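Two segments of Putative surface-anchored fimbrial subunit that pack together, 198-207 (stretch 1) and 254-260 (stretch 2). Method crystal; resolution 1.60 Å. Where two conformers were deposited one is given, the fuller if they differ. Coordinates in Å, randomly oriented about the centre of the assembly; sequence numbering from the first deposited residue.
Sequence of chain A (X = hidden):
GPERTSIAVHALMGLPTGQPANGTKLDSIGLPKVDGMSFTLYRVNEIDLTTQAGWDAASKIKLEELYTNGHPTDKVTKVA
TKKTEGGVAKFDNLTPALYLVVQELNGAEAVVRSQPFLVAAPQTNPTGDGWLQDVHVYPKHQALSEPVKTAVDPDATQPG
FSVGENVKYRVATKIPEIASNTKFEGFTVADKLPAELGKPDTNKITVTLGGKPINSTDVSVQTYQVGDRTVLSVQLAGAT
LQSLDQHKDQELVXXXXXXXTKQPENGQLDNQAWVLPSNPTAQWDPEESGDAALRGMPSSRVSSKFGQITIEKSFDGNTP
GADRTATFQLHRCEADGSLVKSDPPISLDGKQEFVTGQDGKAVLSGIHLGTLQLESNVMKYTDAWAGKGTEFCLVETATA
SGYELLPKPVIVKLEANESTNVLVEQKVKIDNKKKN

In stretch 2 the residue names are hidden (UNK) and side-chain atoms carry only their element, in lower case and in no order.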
ATOM      1  N   GLY A 198      -9.229  12.077   5.391  1.00 13.79           N
ATOM      2  CA  GLY A 198      -9.198  12.285   6.835  1.00 13.31           C
ATOM      3  C   GLY A 198      -8.888  10.985   7.557  1.00 14.30           C
ATOM      4  O   GLY A 198      -8.601   9.980   6.953  1.00 15.74           O
ATOM      5  N   LYS A 199      -8.963  11.006   8.883  1.00 16.20           N
ATOM      6  CA  LYS A 199      -8.630   9.827   9.631  1.00 16.72           C
ATOM      7  C   LYS A 199      -9.735   8.778   9.480  1.00 16.47           C
ATOM      8  O   LYS A 199     -10.894   9.121   9.355  1.00 16.19           O
ATOM      9  CB  LYS A 199      -8.386  10.180  11.094  1.00 18.13           C
ATOM     10  CG  LYS A 199      -7.054  10.923  11.276  1.00 19.63           C
ATOM     11  CD  LYS A 199      -6.709  11.113  12.705  1.00 24.24           C
ATOM     12  CE  LYS A 199      -5.558  12.079  12.854  1.00 26.04           C
ATOM     13  NZ  LYS A 199      -5.998  13.466  12.615  1.00 29.36           N
ATOM     14  N   PRO A 200      -9.352   7.511   9.481  1.00 16.47           N
ATOM     15  CA  PRO A 200     -10.287   6.393   9.358  1.00 16.65           C
ATOM     16  C   PRO A 200     -11.229   6.348  10.524  1.00 15.58           C
ATOM     17  O   PRO A 200     -10.803   6.586  11.672  1.00 14.85           O
ATOM     18  CB  PRO A 200      -9.381   5.170   9.417  1.00 15.69           C
ATOM     19  CG  PRO A 200      -7.959   5.710   9.253  1.00 19.21           C
ATOM     20  CD  PRO A 200      -8.002   7.045   9.833  1.00 17.37           C
ATOM     21  N   ASP A 201     -12.489   6.019  10.266  1.00 15.31           N
ATOM     22  CA  ASP A 201     -13.440   5.848  11.362  1.00 16.52           C
ATOM     23  C   ASP A 201     -13.077   4.589  12.154  1.00 14.71           C
ATOM     24  O   ASP A 201     -13.133   3.500  11.621  1.00 14.25           O
ATOM     25  CB  ASP A 201     -14.855   5.746  10.792  1.00 17.60           C
ATOM     26  CG  ASP A 201     -15.921   5.537  11.864  1.00 19.23           C
ATOM     27  OD1 ASP A 201     -15.647   5.244  13.057  1.00 22.12           O
ATOM     28  OD2 ASP A 201     -17.092   5.717  11.496  1.00 27.65           O
ATOM     29  N   THR A 202     -12.698   4.728  13.426  1.00 14.85           N
ATOM     30  CA  THR A 202     -12.205   3.536  14.127  0.50 13.89           C
ATOM     31  C   THR A 202     -13.291   2.473  14.295  1.00 13.73           C
ATOM     32  O   THR A 202     -12.949   1.304  14.393  1.00 15.64           O
ATOM     33  CB  THR A 202     -11.504   3.795  15.492  0.50 13.91           C
ATOM     34  OG1 THR A 202     -12.416   4.391  16.428  0.50 11.82           O
ATOM     35  CG2 THR A 202     -10.283   4.670  15.313  0.50 12.53           C
ATOM     36  N   ASN A 203     -14.569   2.829  14.218  1.00 12.45           N
ATOM     37  CA  ASN A 203     -15.623   1.785  14.330  1.00 10.86           C
ATOM     38  C   ASN A 203     -15.866   1.047  13.016  1.00 11.42           C
ATOM     39  O   ASN A 203     -16.656   0.098  12.989  1.00 11.74           O
ATOM     40  CB  ASN A 203     -16.928   2.389  14.863  1.00 11.37           C
ATOM     41  CG  ASN A 203     -16.756   2.954  16.234  1.00 10.75           C
ATOM     42  OD1 ASN A 203     -17.250   4.041  16.540  1.00 16.23           O
ATOM     43  ND2 ASN A 203     -16.020   2.257  17.067  1.00  9.83           N
ATOM     44  N   LYS A 204     -15.187   1.482  11.968  1.00 11.33           N
ATOM     45  CA  LYS A 204     -15.302   0.860  10.653  1.00 11.44           C
ATOM     46  C   LYS A 204     -14.045   0.178  10.166  1.00 10.98           C
ATOM     47  O   LYS A 204     -13.988  -0.208   9.029  1.00 10.85           O
ATOM     48  CB  LYS A 204     -15.847   1.876   9.651  1.00 11.77           C
ATOM     49  CG  LYS A 204     -17.252   2.315  10.037  1.00 14.12           C
ATOM     50  CD  LYS A 204     -17.829   3.237   9.012  1.00 17.85           C
ATOM     51  CE  LYS A 204     -19.335   3.445   9.177  1.00 18.68           C
ATOM     52  NZ  LYS A 204     -19.618   4.569  10.069  1.00 21.61           N
ATOM     53  N   ILE A 205     -13.045   0.004  11.030  1.00 10.63           N
ATOM     54  CA  ILE A 205     -11.848  -0.761  10.685  1.00 10.54           C
ATOM     55  C   ILE A 205     -12.099  -2.191  11.084  1.00 10.11           C
ATOM     56  O   ILE A 205     -12.377  -2.466  12.229  1.00 11.08           O
ATOM     57  CB  ILE A 205     -10.586  -0.255  11.399  1.00 11.13           C
ATOM     58  CG1 ILE A 205     -10.389   1.250  11.121  1.00 11.52           C
ATOM     59  CG2 ILE A 205      -9.384  -1.039  10.937  1.00 10.69           C
ATOM     60  CD1 ILE A 205      -9.360   1.886  12.048  1.00 12.06           C
ATOM     61  N   THR A 206     -12.000  -3.090  10.102  1.00 10.58           N
ATOM     62  CA  THR A 206     -12.238  -4.486  10.366  1.00  9.50           C
ATOM     63  C   THR A 206     -11.075  -5.332   9.875  1.00  9.92           C
ATOM     64  O   THR A 206     -10.389  -5.000   8.896  1.00 10.74           O
ATOM     65  CB  THR A 206     -13.543  -4.982   9.700  1.00  9.20           C
ATOM     66  OG1 THR A 206     -13.398  -4.894   8.276  1.00  9.65           O
ATOM     67  CG2 THR A 206     -14.769  -4.128  10.210  1.00  9.19           C
ATOM     68  N   VAL A 207     -10.893  -6.435  10.579  1.00  9.68           N
ATOM     69  CA  VAL A 207      -9.812  -7.339  10.302  1.00 10.27           C
ATOM     70  C   VAL A 207     -10.379  -8.742  10.413  1.00  9.07           C
ATOM     71  O   VAL A 207     -10.980  -9.139  11.457  1.00 10.29           O
ATOM     72  CB  VAL A 207      -8.628  -7.173  11.264  1.00 10.97           C
ATOM     73  CG1 VAL A 207      -7.482  -8.107  10.879  1.00 12.34           C
ATOM     74  CG2 VAL A 207      -8.131  -5.734  11.358  1.00 12.11           C
ATOM     75  N   UNK A 254      -8.157  -6.488   5.678  1.00 10.16           N
ATOM     76  CA  UNK A 254      -8.328  -5.259   6.413  1.00  9.98           C
ATOM     77  C   UNK A 254      -9.244  -4.400   5.577  1.00 11.11           C
ATOM     78  O   UNK A 254      -8.982  -4.167   4.370  1.00 11.98           O
ATOM     79  c   UNK A 254      -7.152  -3.166   7.313  1.00 11.69           C
ATOM     80  c   UNK A 254      -6.982  -4.553   6.628  1.00 12.11           C
ATOM     81  c   UNK A 254      -6.057  -5.484   7.417  1.00 10.25           C
ATOM     82  N   UNK A 255     -10.328  -3.926   6.190  1.00 10.13           N
ATOM     83  CA  UNK A 255     -11.176  -2.930   5.563  1.00 12.22           C
ATOM     84  C   UNK A 255     -11.305  -1.718   6.419  1.00 11.36           C
ATOM     85  O   UNK A 255     -11.291  -1.812   7.624  1.00 11.13           O
ATOM     86  o   UNK A 255     -14.880  -4.906   4.623  1.00 24.42           O
ATOM     87  c   UNK A 255     -12.564  -3.472   5.274  1.00 12.82           C
ATOM     88  c   UNK A 255     -12.538  -4.522   4.200  1.00 16.15           C
ATOM     89  c   UNK A 255     -13.950  -4.932   3.783  1.00 21.52           C
ATOM     90  o   UNK A 255     -14.122  -5.252   2.592  1.00 24.34           O
ATOM     91  N   UNK A 256     -11.387  -0.555   5.781  1.00 11.74           N
ATOM     92  CA  UNK A 256     -11.641   0.672   6.509  1.00 11.99           C
ATOM     93  C   UNK A 256     -12.284   1.726   5.624  1.00 12.41           C
ATOM     94  O   UNK A 256     -12.187   1.671   4.397  1.00 12.43           O
ATOM     95  c   UNK A 256      -8.419   0.665   5.568  1.00 14.49           C
ATOM     96  c   UNK A 256      -9.138   2.938   5.768  1.00 15.29           C
ATOM     97  c   UNK A 256     -10.328   1.188   7.127  1.00 12.25           C
ATOM     98  c   UNK A 256      -7.443   1.030   4.630  1.00 14.68           C
ATOM     99  c   UNK A 256      -7.293   2.348   4.300  1.00 16.73           C
ATOM    100  c   UNK A 256      -9.290   1.617   6.134  1.00 13.84           C
ATOM    101  c   UNK A 256      -8.143   3.302   4.839  1.00 13.32           C
ATOM    102  N   UNK A 257     -12.919   2.679   6.298  1.00 12.95           N
ATOM    103  CA  UNK A 257     -13.483   3.846   5.649  1.00 13.19           C
ATOM    104  C   UNK A 257     -12.720   5.107   6.090  1.00 13.35           C
ATOM    105  O   UNK A 257     -12.185   5.172   7.196  1.00 13.44           O
ATOM    106  c   UNK A 257     -15.840   2.934   5.420  1.00 14.66           C
ATOM    107  o   UNK A 257     -18.144   2.319   5.588  1.00 17.88           O
ATOM    108  c   UNK A 257     -14.958   4.010   5.966  1.00 12.62           C
ATOM    109  c   UNK A 257     -17.325   3.259   5.556  1.00 16.07           C
ATOM    110  o   UNK A 257     -17.672   4.457   5.628  1.00 21.24           O
ATOM    111  N   UNK A 258     -12.659   6.079   5.191  1.00 13.48           N
ATOM    112  CA  UNK A 258     -12.152   7.397   5.560  1.00 13.14           C
ATOM    113  C   UNK A 258     -12.853   8.476   4.762  1.00 12.56           C
ATOM    114  O   UNK A 258     -13.276   8.225   3.637  1.00 14.88           O
ATOM    115  c   UNK A 258     -10.662   7.466   5.315  1.00 14.88           C
ATOM    116  N   UNK A 259     -12.941   9.684   5.337  1.00 14.06           N
ATOM    117  CA  UNK A 259     -13.585  10.774   4.601  1.00 13.46           C
ATOM    118  C   UNK A 259     -12.716  11.349   3.483  1.00 12.48           C
ATOM    119  O   UNK A 259     -11.514  11.587   3.648  1.00 13.15           O
ATOM    120  c   UNK A 259     -13.049  11.526   6.773  1.00 14.94           C
ATOM    121  c   UNK A 259     -13.901  11.796   5.685  1.00 12.71           C
ATOM    122  c   UNK A 259     -12.711  10.038   6.736  1.00 13.92           C
ATOM    123  N   UNK A 260     -13.323  11.543   2.331  1.00 12.03           N
ATOM    124  CA  UNK A 260     -12.623  12.232   1.246  1.00 11.15           C
ATOM    125  C   UNK A 260     -12.801  13.722   1.519  1.00 11.12           C
ATOM    126  O   UNK A 260     -13.897  14.229   1.351  1.00 10.59           O
ATOM    127  c   UNK A 260     -13.150  11.822  -0.155  1.00 10.64           C
ATOM    128  c   UNK A 260     -13.007  10.309  -0.393  1.00 11.73           C
ATOM    129  c   UNK A 260     -12.408  12.544  -1.242  1.00 11.31           C
TER
HETATM  130  O   HOH W   1     -12.495   3.118   8.944  1.00 14.98           O
HETATM  131  O   HOH W   2     -17.044   6.203   8.143  1.00 33.63           O
HETATM  132  O   HOH W   3     -15.615  -3.926   6.982  1.00 17.46           O

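Position 254 carries three side-chain carbons, one bonded to the other two, so the branch lies at CB itself. No heteroatom is present, and the branch faces the side chain of Val207, whose CB lies on the same face of the sheet. This is Val254; its CG2 lies 4.5 Å from Val207 CG2, a loose apolar contact. Its CA also approaches Thr206 O at 3.2 Å, with an angle of 148° at the hydrogen, a CA-H...O contact.

Position 255 has three carbons in a row, the third carrying two oxygens: a carboxylate on a two-methylene stem. Its CB lies 3.4 Å from Thr206 OG1. Four heavy atoms beyond CB rule out aspartate, and two oxygens with no nitrogen rule out glutamine: this is Glu255. The backbones pair twice: Thr206 N donates to Glu255 O (2.9 Å, 166°) and Glu255 N donates to Thr206 O (2.9 Å, 161°). Water 3 links the side chains, at 2.7 Å from Thr206 OG1 and donating to Glu255 OE1 at 2.7 Å.

Position 256 shows one carbon followed by a six-carbon ring with no oxygen, and its CB lies 4.0 Å from Ile205 CG1. The absent oxygen excludes tyrosine and identifies Phe256. With chi1 at 66° (p), the side chain also meets Pro200, whose CB is 4.3 Å from Phe256 CD1, approaching the ring obliquely. Lys204 O faces Phe256 CA at 3.6 Å, with a nearly linear angle of 176° at the hydrogen.

Position 257 repeats the pattern of three carbons ending in two oxygens. The carbon bearing the oxygens lies 3.5 Å from Lys204 CD, so the aliphatic part of the lysine runs beside the carboxylate; this is Glu257. Lys204 NZ forms a salt bridge with Asp201 OD2 (3.1 Å) within its own stretch. Asp201 N donates to Glu257 O (3.2 Å, 146°). Water 1 accepts from Glu257 N (2.7 Å) and donates to Asp201 O (2.8 Å).

Position 258 has a single side-chain carbon, CB, 3.6 Å from Gly198 O, an oxygen buried here without a polar partner in the model. This is Ala258.

Position 259 has three carbons closing a ring onto the backbone nitrogen; the ring carbon bonded to that N lies 3.3 Å from Lys199 O. This is Pro259, whose carbonyl O accepts from Gly198 N (2.9 Å, 164°). An ideal CB on Gly198 would fall 2.9 Å from Pro259 CG, a clash.

Position 260 again has one carbon carrying two more; it points away and makes no contact with stretch 1. This is Val260.

The contact, burying 565 Å², thus combines an antiparallel pairing at Thr206-Glu255 and Val207-Val254 with a second section toward Gly198 that has no beta bridge but is held by the backbone hydrogen bonds Gly198 N to Pro259 O and Asp201 N to Glu257 O. Between them, stretch 1 bulges outward at Thr202 and Asn203, which touch nothing on stretch 2, and water 1 bridges the backbones of Asp201 and Glu257.

Stretch 2 254-260: VEFEAPV
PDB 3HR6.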